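Local coordinates for protein putative transcriptional regulator (Shigella flexneri 2a str. 2457T, PDB 3C8G) that probably hydrates fumarate to malate as a homodimeric member of the MtlR/FumE family, and has also been described as a possible transcriptional regulator, at residues Y88-H93 / S120-I125. Residues are numbered along the deposited sequence; the frame is centred on the assembly and turned at random.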
loop_
_atom_site.group_PDB
_atom_site.type_symbol
_atom_site.label_atom_id
_atom_site.label_comp_id
_atom_site.label_asym_id
_atom_site.label_seq_id
_atom_site.Cartn_x
_atom_site.Cartn_y
_atom_site.Cartn_z
ATOM N N TYR B 88 -15.306 -8.145 2.380
ATOM C CA TYR B 88 -14.796 -6.795 2.282
ATOM C C TYR B 88 -15.854 -5.772 2.731
ATOM O O TYR B 88 -15.534 -4.813 3.458
ATOM C CB TYR B 88 -14.305 -6.502 0.875
ATOM C CG TYR B 88 -13.926 -5.079 0.684
ATOM C CD1 TYR B 88 -14.829 -4.172 0.161
ATOM C CD2 TYR B 88 -12.667 -4.629 1.049
ATOM C CE1 TYR B 88 -14.479 -2.843 0.001
ATOM C CE2 TYR B 88 -12.305 -3.326 0.889
ATOM C CZ TYR B 88 -13.217 -2.428 0.362
ATOM O OH TYR B 88 -12.851 -1.102 0.191
ATOM N N ALA B 89 -17.100 -5.968 2.298
ATOM C CA ALA B 89 -18.224 -5.163 2.800
ATOM C C ALA B 89 -18.293 -5.222 4.335
ATOM O O ALA B 89 -18.337 -4.195 5.018
ATOM C CB ALA B 89 -19.539 -5.625 2.178
ATOM N N ASP B 90 -18.250 -6.426 4.877
ATOM C CA ASP B 90 -18.453 -6.576 6.298
ATOM C C ASP B 90 -17.380 -5.822 7.083
ATOM O O ASP B 90 -17.700 -5.005 7.965
ATOM C CB ASP B 90 -18.503 -8.055 6.711
ATOM C CG ASP B 90 -19.841 -8.728 6.394
ATOM O OD1 ASP B 90 -20.688 -8.121 5.659
ATOM O OD2 ASP B 90 -20.026 -9.886 6.885
ATOM N N ILE B 91 -16.115 -6.082 6.749
ATOM C CA ILE B 91 -15.016 -5.557 7.553
ATOM C C ILE B 91 -14.948 -4.060 7.372
ATOM O O ILE B 91 -14.748 -3.324 8.320
ATOM C CB ILE B 91 -13.680 -6.181 7.196
ATOM C CG1 ILE B 91 -13.765 -7.698 7.337
ATOM C CG2 ILE B 91 -12.626 -5.618 8.110
ATOM C CD1 ILE B 91 -12.474 -8.432 7.044
ATOM N N THR B 92 -15.157 -3.610 6.146
ATOM C CA THR B 92 -15.339 -2.189 5.886
ATOM C C THR B 92 -16.429 -1.615 6.800
ATOM O O THR B 92 -16.204 -0.621 7.477
ATOM C CB THR B 92 -15.638 -1.953 4.400
ATOM O OG1 THR B 92 -14.484 -2.355 3.667
ATOM C CG2 THR B 92 -15.891 -0.479 4.098
ATOM N N HIS B 93 -17.583 -2.270 6.871
ATOM C CA HIS B 93 -18.637 -1.765 7.743
ATOM C C HIS B 93 -18.193 -1.679 9.192
ATOM O O HIS B 93 -18.464 -0.686 9.851
ATOM C CB HIS B 93 -19.941 -2.542 7.592
ATOM C CG HIS B 93 -20.661 -2.261 6.303
ATOM N ND1 HIS B 93 -20.689 -1.011 5.717
ATOM C CD2 HIS B 93 -21.385 -3.071 5.489
ATOM C CE1 HIS B 93 -21.397 -1.061 4.604
ATOM N NE2 HIS B 93 -21.844 -2.294 4.453
ATOM N N SER B 120 -27.898 -4.909 10.246
ATOM C CA SER B 120 -28.691 -5.312 9.079
ATOM C C SER B 120 -27.882 -5.365 7.780
ATOM O O SER B 120 -28.266 -6.038 6.839
ATOM C CB SER B 120 -29.880 -4.367 8.895
ATOM O OG SER B 120 -30.381 -4.011 10.172
ATOM N N ASN B 121 -26.758 -4.670 7.738
ATOM C CA ASN B 121 -25.876 -4.735 6.581
ATOM C C ASN B 121 -24.583 -5.504 6.822
ATOM O O ASN B 121 -23.628 -5.325 6.066
ATOM C CB ASN B 121 -25.521 -3.324 6.145
ATOM C CG ASN B 121 -26.722 -2.560 5.692
ATOM O OD1 ASN B 121 -27.551 -3.076 4.932
ATOM N ND2 ASN B 121 -26.857 -1.332 6.181
ATOM N N VAL B 122 -24.545 -6.322 7.885
ATOM C CA VAL B 122 -23.433 -7.242 8.101
ATOM C C VAL B 122 -23.901 -8.592 7.592
ATOM O O VAL B 122 -24.864 -9.169 8.147
ATOM C CB VAL B 122 -23.037 -7.311 9.589
ATOM C CG1 VAL B 122 -22.100 -8.514 9.894
ATOM C CG2 VAL B 122 -22.445 -5.975 10.085
ATOM N N ASN B 123 -23.249 -9.082 6.537
ATOM C CA ASN B 123 -23.691 -10.278 5.802
ATOM C C ASN B 123 -23.531 -11.554 6.614
ATOM O O ASN B 123 -24.312 -12.497 6.475
ATOM C CB ASN B 123 -22.894 -10.472 4.517
ATOM C CG ASN B 123 -23.221 -9.460 3.463
ATOM O OD1 ASN B 123 -24.270 -9.520 2.832
ATOM N ND2 ASN B 123 -22.305 -8.544 3.232
ATOM N N SER B 124 -22.498 -11.599 7.444
ATOM C CA SER B 124 -22.275 -12.783 8.266
ATOM C C SER B 124 -23.336 -12.900 9.352
ATOM O O SER B 124 -23.570 -13.977 9.884
ATOM C CB SER B 124 -20.861 -12.813 8.839
ATOM O OG SER B 124 -20.622 -11.678 9.639
ATOM N N ILE B 125 -24.015 -11.801 9.643
ATOM C CA ILE B 125 -25.177 -11.851 10.528
ATOM C C ILE B 125 -26.449 -12.185 9.736
ATOM O O ILE B 125 -27.176 -13.103 10.072
ATOM C CB ILE B 125 -25.332 -10.520 11.309
ATOM C CG1 ILE B 125 -24.229 -10.400 12.337
ATOM C CG2 ILE B 125 -26.666 -10.435 11.979
ATOM C CD1 ILE B 125 -24.185 -9.047 12.942
#
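The carboxylate of D90, on helix 85-103, takes up the first backbone N-H groups of the short helix 123-126. D90 OD1 accepts a nearly straight bond from N123 N (2.9 Å, N-H...O angle 167°). The side-chain amide N123 ND2 also reaches D90 OD1 at 2.9 Å, but more bent and from the opposite face of the carboxylate plane. N123 thus grips OD1 through backbone and side chain together, its amide plane only 13° from that of the carboxylate. D90 OD2 turns its syn lone pair to S124 N at 3.1 Å, and S124 OG adds a weak bond to D90 OD2 at 3.3 Å. Chi1 of -78° sets D90 CG beside its own backbone N, and the carboxylate beyond it reaches N123 and S124. V122, the N-cap residue, lays CG1 3.9 Å from D90 OD2, while A89 CB comes to 4.2 Å from N123 ND2. One turn further on, H93 CD2 meets N121 O at 3.2 Å, the oxygen lying obliquely to the ring, and F118 of helix 113-120 also touches H93. A162 of helix 158-166 packs on V122 and S124. D90 thus ties helix 85-103 to the N-terminal end of helix 123-126. Donors on both oxygens should restrict the rotation of this buried carboxylate and probably stabilise its negative charge, with at most a modest contribution from the dipole of so short a helix.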